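Local coordinates for xylose isomerase domain protein (Alicyclobacillus acidocaldarius subsp. acidocaldarius, PDB 3U0H), which is of unproven function but is probably an isomerase built on a xylose isomerase-like TIM barrel, at residues R26-R31 with R264-R269; L20-A25 with R59-A64; D191-L196 with R236-A241. All coordinates share one frame; numbering follows the deposited sequence.

Contact 1: residues R26-R31 with R264-R269; sequences RETGYR and RARLVR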
# COMPACT_ATOMS: atom_id res chain seq x y z
N ARG A 26 -11.92 -33.97 23.01
CA ARG A 26 -13.25 -34.52 22.69
C ARG A 26 -13.89 -35.06 23.96
O ARG A 26 -15.05 -34.75 24.25
CB ARG A 26 -13.14 -35.70 21.68
CG ARG A 26 -14.47 -36.21 21.07
CD ARG A 26 -14.64 -37.75 20.94
NE ARG A 26 -13.73 -38.48 20.01
CZ ARG A 26 -12.63 -39.20 20.35
NH1 ARG A 26 -12.25 -39.32 21.63
NH2 ARG A 26 -11.89 -39.80 19.41
N GLU A 27 -13.14 -35.88 24.69
CA GLU A 27 -13.65 -36.59 25.85
C GLU A 27 -14.10 -35.62 26.91
O GLU A 27 -15.08 -35.89 27.58
CB GLU A 27 -12.63 -37.58 26.44
CG GLU A 27 -13.08 -38.31 27.70
CD GLU A 27 -14.33 -39.17 27.50
OE1 GLU A 27 -14.36 -39.94 26.51
OE2 GLU A 27 -15.30 -39.08 28.32
N THR A 28 -13.42 -34.48 27.06
CA THR A 28 -13.81 -33.54 28.11
C THR A 28 -14.81 -32.48 27.58
O THR A 28 -15.08 -31.50 28.28
CB THR A 28 -12.59 -32.89 28.84
OG1 THR A 28 -11.67 -32.35 27.89
CG2 THR A 28 -11.85 -33.90 29.78
N GLY A 29 -15.38 -32.70 26.38
CA GLY A 29 -16.47 -31.90 25.87
C GLY A 29 -16.05 -30.57 25.22
O GLY A 29 -16.91 -29.69 25.07
N TYR A 30 -14.77 -30.38 24.86
CA TYR A 30 -14.39 -29.17 24.11
C TYR A 30 -14.62 -29.35 22.61
O TYR A 30 -14.66 -30.48 22.10
CB TYR A 30 -12.92 -28.84 24.27
CG TYR A 30 -12.49 -28.37 25.62
CD1 TYR A 30 -12.20 -29.26 26.62
CD2 TYR A 30 -12.28 -27.05 25.87
CE1 TYR A 30 -11.77 -28.84 27.86
CE2 TYR A 30 -11.83 -26.62 27.12
CZ TYR A 30 -11.58 -27.54 28.11
OH TYR A 30 -11.15 -27.15 29.38
N ARG A 31 -14.77 -28.22 21.91
CA ARG A 31 -14.80 -28.16 20.43
C ARG A 31 -13.53 -27.40 19.94
O ARG A 31 -12.83 -27.84 19.04
CB ARG A 31 -16.11 -27.49 19.99
CG ARG A 31 -16.19 -27.00 18.55
CD ARG A 31 -17.48 -26.18 18.33
NE ARG A 31 -17.35 -25.22 17.22
CZ ARG A 31 -18.23 -24.26 16.91
NH1 ARG A 31 -19.35 -24.10 17.62
NH2 ARG A 31 -17.98 -23.47 15.86
N ARG A 264 -8.69 -31.74 35.19
CA ARG A 264 -8.40 -30.30 34.96
C ARG A 264 -9.13 -29.74 33.76
O ARG A 264 -9.77 -28.68 33.83
CB ARG A 264 -6.90 -30.04 34.79
CG ARG A 264 -6.16 -30.02 36.11
CD ARG A 264 -4.73 -29.52 35.97
NE ARG A 264 -3.91 -30.25 34.98
CZ ARG A 264 -3.10 -31.29 35.22
NH1 ARG A 264 -3.02 -31.83 36.44
NH2 ARG A 264 -2.38 -31.83 34.23
N ALA A 265 -9.04 -30.46 32.66
CA ALA A 265 -9.73 -30.09 31.45
C ALA A 265 -11.23 -29.88 31.71
O ALA A 265 -11.76 -28.83 31.37
CB ALA A 265 -9.48 -31.13 30.37
N ARG A 266 -11.90 -30.87 32.32
CA ARG A 266 -13.35 -30.80 32.58
C ARG A 266 -13.71 -29.67 33.52
O ARG A 266 -14.64 -28.91 33.25
CB ARG A 266 -13.87 -32.12 33.13
CG ARG A 266 -15.39 -32.26 33.16
CD ARG A 266 -15.85 -33.64 33.69
NE ARG A 266 -14.99 -34.76 33.23
CZ ARG A 266 -15.10 -35.38 32.05
NH1 ARG A 266 -16.06 -35.05 31.17
NH2 ARG A 266 -14.24 -36.35 31.75
N LEU A 267 -12.95 -29.53 34.61
CA LEU A 267 -13.20 -28.48 35.61
C LEU A 267 -13.13 -27.06 35.06
O LEU A 267 -13.95 -26.21 35.38
CB LEU A 267 -12.25 -28.60 36.81
CG LEU A 267 -12.66 -27.77 38.03
CD1 LEU A 267 -14.08 -28.12 38.50
CD2 LEU A 267 -11.65 -27.96 39.16
N VAL A 268 -12.15 -26.78 34.23
CA VAL A 268 -11.99 -25.41 33.71
C VAL A 268 -13.04 -25.11 32.60
O VAL A 268 -13.53 -23.99 32.49
CB VAL A 268 -10.52 -25.20 33.23
CG1 VAL A 268 -10.33 -23.83 32.55
CG2 VAL A 268 -9.57 -25.38 34.39
N ARG A 269 -13.37 -26.11 31.77
CA ARG A 269 -14.49 -25.99 30.81
C ARG A 269 -15.75 -25.53 31.53
O ARG A 269 -16.37 -24.59 31.07
CB ARG A 269 -14.86 -27.32 30.13
CG ARG A 269 -15.35 -27.14 28.71
CD ARG A 269 -16.66 -27.79 28.37
NE ARG A 269 -16.80 -29.09 28.95
CZ ARG A 269 -17.73 -29.47 29.82
NH1 ARG A 269 -17.66 -30.70 30.29
NH2 ARG A 269 -18.70 -28.67 30.23

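Contact 2: residues L20-A25 with R59-A64; sequences LYLDLA and RGLVLA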
# COMPACT_ATOMS: atom_id res chain seq x y z
N LEU A 20 -3.54 -38.33 21.61
CA LEU A 20 -4.19 -38.46 22.91
C LEU A 20 -4.66 -37.08 23.39
O LEU A 20 -5.64 -37.00 24.13
CB LEU A 20 -3.24 -39.10 23.94
CG LEU A 20 -2.89 -40.61 23.80
CD1 LEU A 20 -1.88 -41.10 24.92
CD2 LEU A 20 -4.16 -41.47 23.77
N TYR A 21 -3.97 -36.02 22.97
CA TYR A 21 -4.33 -34.69 23.40
C TYR A 21 -5.67 -34.42 22.74
O TYR A 21 -6.64 -34.03 23.40
CB TYR A 21 -3.24 -33.65 23.08
CG TYR A 21 -3.63 -32.18 23.32
CD1 TYR A 21 -4.01 -31.72 24.57
CD2 TYR A 21 -3.64 -31.26 22.27
CE1 TYR A 21 -4.38 -30.40 24.78
CE2 TYR A 21 -3.99 -29.94 22.46
CZ TYR A 21 -4.36 -29.52 23.72
OH TYR A 21 -4.72 -28.21 23.91
N LEU A 22 -5.77 -34.72 21.45
CA LEU A 22 -7.03 -34.46 20.75
C LEU A 22 -8.16 -35.31 21.34
O LEU A 22 -9.29 -34.86 21.40
CB LEU A 22 -6.89 -34.69 19.25
CG LEU A 22 -5.86 -33.78 18.55
CD1 LEU A 22 -5.61 -34.17 17.10
CD2 LEU A 22 -6.27 -32.33 18.65
N ASP A 23 -7.82 -36.53 21.78
CA ASP A 23 -8.79 -37.44 22.40
C ASP A 23 -9.30 -36.87 23.72
O ASP A 23 -10.49 -36.91 24.01
CB ASP A 23 -8.16 -38.83 22.70
CG ASP A 23 -8.05 -39.73 21.46
OD1 ASP A 23 -8.65 -39.46 20.41
OD2 ASP A 23 -7.38 -40.79 21.55
N LEU A 24 -8.38 -36.37 24.53
CA LEU A 24 -8.74 -35.69 25.74
C LEU A 24 -9.70 -34.47 25.46
O LEU A 24 -10.66 -34.27 26.20
CB LEU A 24 -7.45 -35.28 26.45
CG LEU A 24 -7.37 -35.05 27.95
CD1 LEU A 24 -5.90 -35.18 28.34
CD2 LEU A 24 -7.91 -33.67 28.32
N ALA A 25 -9.44 -33.66 24.41
CA ALA A 25 -10.32 -32.52 24.11
C ALA A 25 -11.74 -32.96 23.87
O ALA A 25 -12.65 -32.41 24.45
CB ALA A 25 -9.82 -31.71 22.91
N ARG A 59 -13.21 -35.99 15.32
CA ARG A 59 -13.47 -35.70 16.73
C ARG A 59 -14.38 -34.47 16.99
O ARG A 59 -14.61 -34.10 18.13
CB ARG A 59 -12.13 -35.55 17.46
CG ARG A 59 -11.38 -36.86 17.63
CD ARG A 59 -9.96 -36.68 18.14
NE ARG A 59 -9.31 -37.99 18.23
CZ ARG A 59 -8.48 -38.51 17.33
NH1 ARG A 59 -8.16 -37.84 16.22
NH2 ARG A 59 -7.96 -39.73 17.54
N GLY A 60 -14.92 -33.84 15.95
CA GLY A 60 -15.66 -32.60 16.15
C GLY A 60 -14.81 -31.43 16.67
O GLY A 60 -15.33 -30.58 17.38
N LEU A 61 -13.52 -31.37 16.31
CA LEU A 61 -12.67 -30.29 16.86
C LEU A 61 -12.33 -29.16 15.87
O LEU A 61 -12.20 -29.40 14.70
CB LEU A 61 -11.37 -30.86 17.49
CG LEU A 61 -11.62 -31.88 18.63
CD1 LEU A 61 -10.36 -32.62 18.98
CD2 LEU A 61 -12.23 -31.25 19.89
N VAL A 62 -12.17 -27.94 16.39
CA VAL A 62 -11.74 -26.79 15.62
C VAL A 62 -10.43 -26.18 16.16
O VAL A 62 -10.32 -25.83 17.34
CB VAL A 62 -12.80 -25.68 15.64
CG1 VAL A 62 -12.23 -24.41 14.99
CG2 VAL A 62 -14.09 -26.11 14.92
N LEU A 63 -9.43 -26.06 15.27
CA LEU A 63 -8.12 -25.48 15.67
C LEU A 63 -8.37 -24.03 15.97
O LEU A 63 -8.82 -23.32 15.12
CB LEU A 63 -7.04 -25.63 14.58
CG LEU A 63 -5.64 -25.02 14.83
CD1 LEU A 63 -4.93 -25.85 15.91
CD2 LEU A 63 -4.75 -24.90 13.59
N ALA A 64 -8.03 -23.61 17.17
CA ALA A 64 -8.32 -22.26 17.64
C ALA A 64 -7.42 -21.15 17.02
O ALA A 64 -7.84 -20.00 16.89
CB ALA A 64 -8.15 -22.24 19.17

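Contact 3: residues D191-L196 with R236-A241; sequences DDLAQL and RGLYLA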
# COMPACT_ATOMS: atom_id res chain seq x y z
N ASP A 191 -12.97 -1.43 31.06
CA ASP A 191 -13.21 -0.45 29.99
C ASP A 191 -12.05 -0.37 28.98
O ASP A 191 -12.27 0.05 27.85
CB ASP A 191 -13.53 0.99 30.53
CG ASP A 191 -14.80 1.07 31.39
OD1 ASP A 191 -15.61 0.12 31.36
OD2 ASP A 191 -14.99 2.10 32.09
N ASP A 192 -10.84 -0.73 29.38
CA ASP A 192 -9.74 -0.76 28.41
C ASP A 192 -10.02 -1.75 27.27
O ASP A 192 -9.72 -1.48 26.08
CB ASP A 192 -8.43 -1.09 29.12
CG ASP A 192 -7.99 0.01 30.07
OD1 ASP A 192 -7.84 1.17 29.62
OD2 ASP A 192 -7.80 -0.30 31.28
N LEU A 193 -10.67 -2.85 27.65
CA LEU A 193 -11.00 -3.93 26.75
C LEU A 193 -12.29 -3.67 26.05
O LEU A 193 -12.39 -3.98 24.88
CB LEU A 193 -11.08 -5.22 27.52
CG LEU A 193 -9.85 -5.57 28.32
CD1 LEU A 193 -10.07 -6.89 29.06
CD2 LEU A 193 -8.62 -5.67 27.42
N ALA A 194 -13.29 -3.11 26.74
CA ALA A 194 -14.56 -2.77 26.09
C ALA A 194 -14.44 -1.73 24.95
O ALA A 194 -15.28 -1.69 24.06
CB ALA A 194 -15.60 -2.27 27.11
N GLN A 195 -13.42 -0.89 24.98
CA GLN A 195 -13.36 0.19 24.02
C GLN A 195 -12.58 -0.23 22.80
O GLN A 195 -12.39 0.56 21.91
CB GLN A 195 -12.78 1.42 24.71
CG GLN A 195 -13.92 2.14 25.51
CD GLN A 195 -13.44 2.86 26.77
OE1 GLN A 195 -12.23 2.98 27.00
NE2 GLN A 195 -14.39 3.30 27.62
N LEU A 196 -12.06 -1.46 22.78
CA LEU A 196 -11.36 -2.01 21.58
C LEU A 196 -12.32 -2.32 20.44
O LEU A 196 -13.34 -2.95 20.66
CB LEU A 196 -10.62 -3.30 21.87
CG LEU A 196 -9.34 -3.18 22.63
CD1 LEU A 196 -8.87 -4.58 22.92
CD2 LEU A 196 -8.32 -2.37 21.83
N ARG A 236 -16.40 -9.80 30.42
CA ARG A 236 -17.50 -8.96 30.06
C ARG A 236 -16.94 -7.92 29.10
O ARG A 236 -17.52 -7.65 28.07
CB ARG A 236 -18.12 -8.33 31.30
CG ARG A 236 -19.37 -7.46 31.02
CD ARG A 236 -19.63 -6.49 32.16
NE ARG A 236 -19.85 -7.20 33.38
CZ ARG A 236 -19.36 -6.90 34.59
NH1 ARG A 236 -18.53 -5.88 34.85
NH2 ARG A 236 -19.73 -7.67 35.59
N GLY A 237 -15.79 -7.35 29.43
CA GLY A 237 -15.21 -6.30 28.62
C GLY A 237 -14.95 -6.82 27.22
O GLY A 237 -15.21 -6.14 26.29
N LEU A 238 -14.44 -8.04 27.11
CA LEU A 238 -14.11 -8.60 25.83
C LEU A 238 -15.42 -8.80 25.09
O LEU A 238 -15.52 -8.37 23.91
CB LEU A 238 -13.32 -9.92 26.02
CG LEU A 238 -11.91 -9.60 26.53
CD1 LEU A 238 -11.15 -10.82 27.03
CD2 LEU A 238 -11.18 -8.83 25.43
N TYR A 239 -16.42 -9.36 25.79
CA TYR A 239 -17.75 -9.52 25.23
C TYR A 239 -18.35 -8.21 24.71
O TYR A 239 -18.94 -8.21 23.63
CB TYR A 239 -18.74 -10.20 26.19
CG TYR A 239 -20.06 -10.64 25.51
CD1 TYR A 239 -20.15 -11.84 24.80
CD2 TYR A 239 -21.20 -9.86 25.58
CE1 TYR A 239 -21.34 -12.23 24.19
CE2 TYR A 239 -22.39 -10.23 24.96
CZ TYR A 239 -22.46 -11.40 24.27
OH TYR A 239 -23.64 -11.76 23.67
N LEU A 240 -18.23 -7.10 25.44
CA LEU A 240 -18.82 -5.81 24.96
C LEU A 240 -17.99 -5.22 23.78
O LEU A 240 -18.51 -4.59 22.88
CB LEU A 240 -18.93 -4.79 26.08
CG LEU A 240 -19.91 -5.08 27.19
CD1 LEU A 240 -19.53 -4.19 28.38
CD2 LEU A 240 -21.38 -4.88 26.75
N ALA A 241 -16.68 -5.47 23.79
CA ALA A 241 -15.88 -5.25 22.58
C ALA A 241 -16.50 -5.88 21.36
O ALA A 241 -16.42 -5.31 20.29
CB ALA A 241 -14.50 -5.78 22.76

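Contact 1: residues R26-R31 with R264-R269
The Tyr30 ring and the Arg269 side chain pass one another heading opposite ways where the turn after helix 18-27 meets helix 261-280 on the outside of the TIM barrel. Helix 18-27 ends in a Schellman motif. Gly29, at positive phi, is its C-prime residue, and Tyr30 N bonds back to Ala25 O. Arg269 CG lies over the centre of the Tyr30 ring, 3.9 Å from the centroid, in a CH-pi contact. Tyr30 OH gives a 2.7 Å hydrogen bond to Ala265 O, which also accepts from Arg269 N within the helix. A leucine in place of Tyr30 would probably leave Ala265 O without its side-chain donor and Arg269 CG without a ring to lie on. Beside this pair, Thr28 CG2 sits over one face of the Arg266 guanidinium, 3.9 Å from Arg266 NH2. Glu262 holds that NH2 in a salt bridge, and Thr28 OG1 bonds to Leu24 O. The Arg269 chain bends at chi2 and chi3. Arg269 NE then meets Thr28 O at 3.0 Å, close to the guanidinium plane, with an N-H...O angle of 166°.

Contact 2: residues L20-A25 with R59-A64
Asp23 and Arg59 form a salt bridge in which one carboxylate oxygen takes both bonds. Arg59 NE reaches Asp23 OD1 at 2.7 Å, nearly along the C-O axis of the acid. Arg59 NH2 adds a weak bond of 3.0 Å to the same Asp23 OD1. The carboxylate and guanidinium planes stand 47° apart, and OD1 is tilted 20° from the guanidinium plane. The two groups are therefore not paired flat and two-pronged. The arginine chain is extended from CG to NE, and Arg59 CD passes Leu22 CB at 3.8 Å.

Leu61 fills the apolar half of the contact. Leu61 CD1 lies against the helix backbone at Leu22 O (3.5 Å) and against Leu22 CB (4.0 Å). It also comes near Ala25 CB, which Leu61 CD2 meets at 3.9 Å.

A second shell sets these groups in place. Met55 O takes a hydrogen bond from Arg59 NH1, which helps to hold the guanidinium from its other nitrogen. Arg26 NH2 makes a long, weak ion pair with Asp23 OD1, and this acid probably offsets the closeness of two arginines. Phe56 of helix 49-57 packs on both Leu22 and Leu61, while Leu8 and Val33 of the barrel strands press on Ala25. Gly60, at positive phi, closes helix 49-57 with a Schellman motif, and Val62 then makes backbone hydrogen bonds with Arg31 and Val33. This is the outer helical layer of a TIM barrel: helix 18-27, of the first beta-alpha-beta crossover, meets the turn from helix 49-57 into the third strand.

Contact 3: residues D191-L196 with R236-A241
Gly237 comes face to face with Ala194, their CA atoms 4.4 Å apart. Helix 231-241 can approach this closely because Gly237 has no side chain. A CB there would point at the other helix and crowd Leu193 CB. Gly237 O receives a CA-H...O contact from Ala194 CA at 3.4 Å, with an angle of 138° at the hydrogen. Within its own helix Gly237 O also accepts from Ala241 N.

Leu238 comes next. It leaves its backbone heading off from helix 190-194, yet its branched end comes back to Leu193. With CG beside the backbone N (chi1 -72°), Leu238 CG lies 4.1 Å from Leu193 CD1. Leu238 CD2 touches Leu193 CB at 4.2 Å. Val201 and Val204 of strand 201-206 pack on the same leucine. The fold is a TIM barrel, and the two helices here flank strand 201-206 in sequence, one before it and one after it, in the layer outside the barrel wall.

Tyr239 faces another neighbourhood. It makes a cation-pi contact with Arg244 and packs on Glu53 of a second subunit. Leu240 returns to the contact at its outer margin, where Leu240 CB meets Ala194 CB at 4.3 Å. Ala241 ends the helix with its methyl group against two backbone carbonyl oxygens. Ala241 CB lies 3.5 Å from Leu193 O and 3.7 Å from Leu196 O. Leu193 O is in turn bonded to Leu196 N.

All three contacts lie in the outer helical layer of the barrel, each centred about 17 or 18 Å from the centre of the chain. Contacts 1 and 2 share helix 18-27 and touch: Tyr30 O packs on Leu61 CD2. Contact 3 stands apart, its nearest atoms about 14 Å from either. Contact 2 is buried and mixes a salt bridge with leucine packing. Contact 1 is only partly buried, and arginine and tyrosine side chains carry it by bonding to backbone carbonyls. Contact 3 is also buried but has no hydrogen bond across it; small residues let two helices close up. Contact 1 joins elements near the two chain ends; contacts 2 and 3 join nearer neighbours.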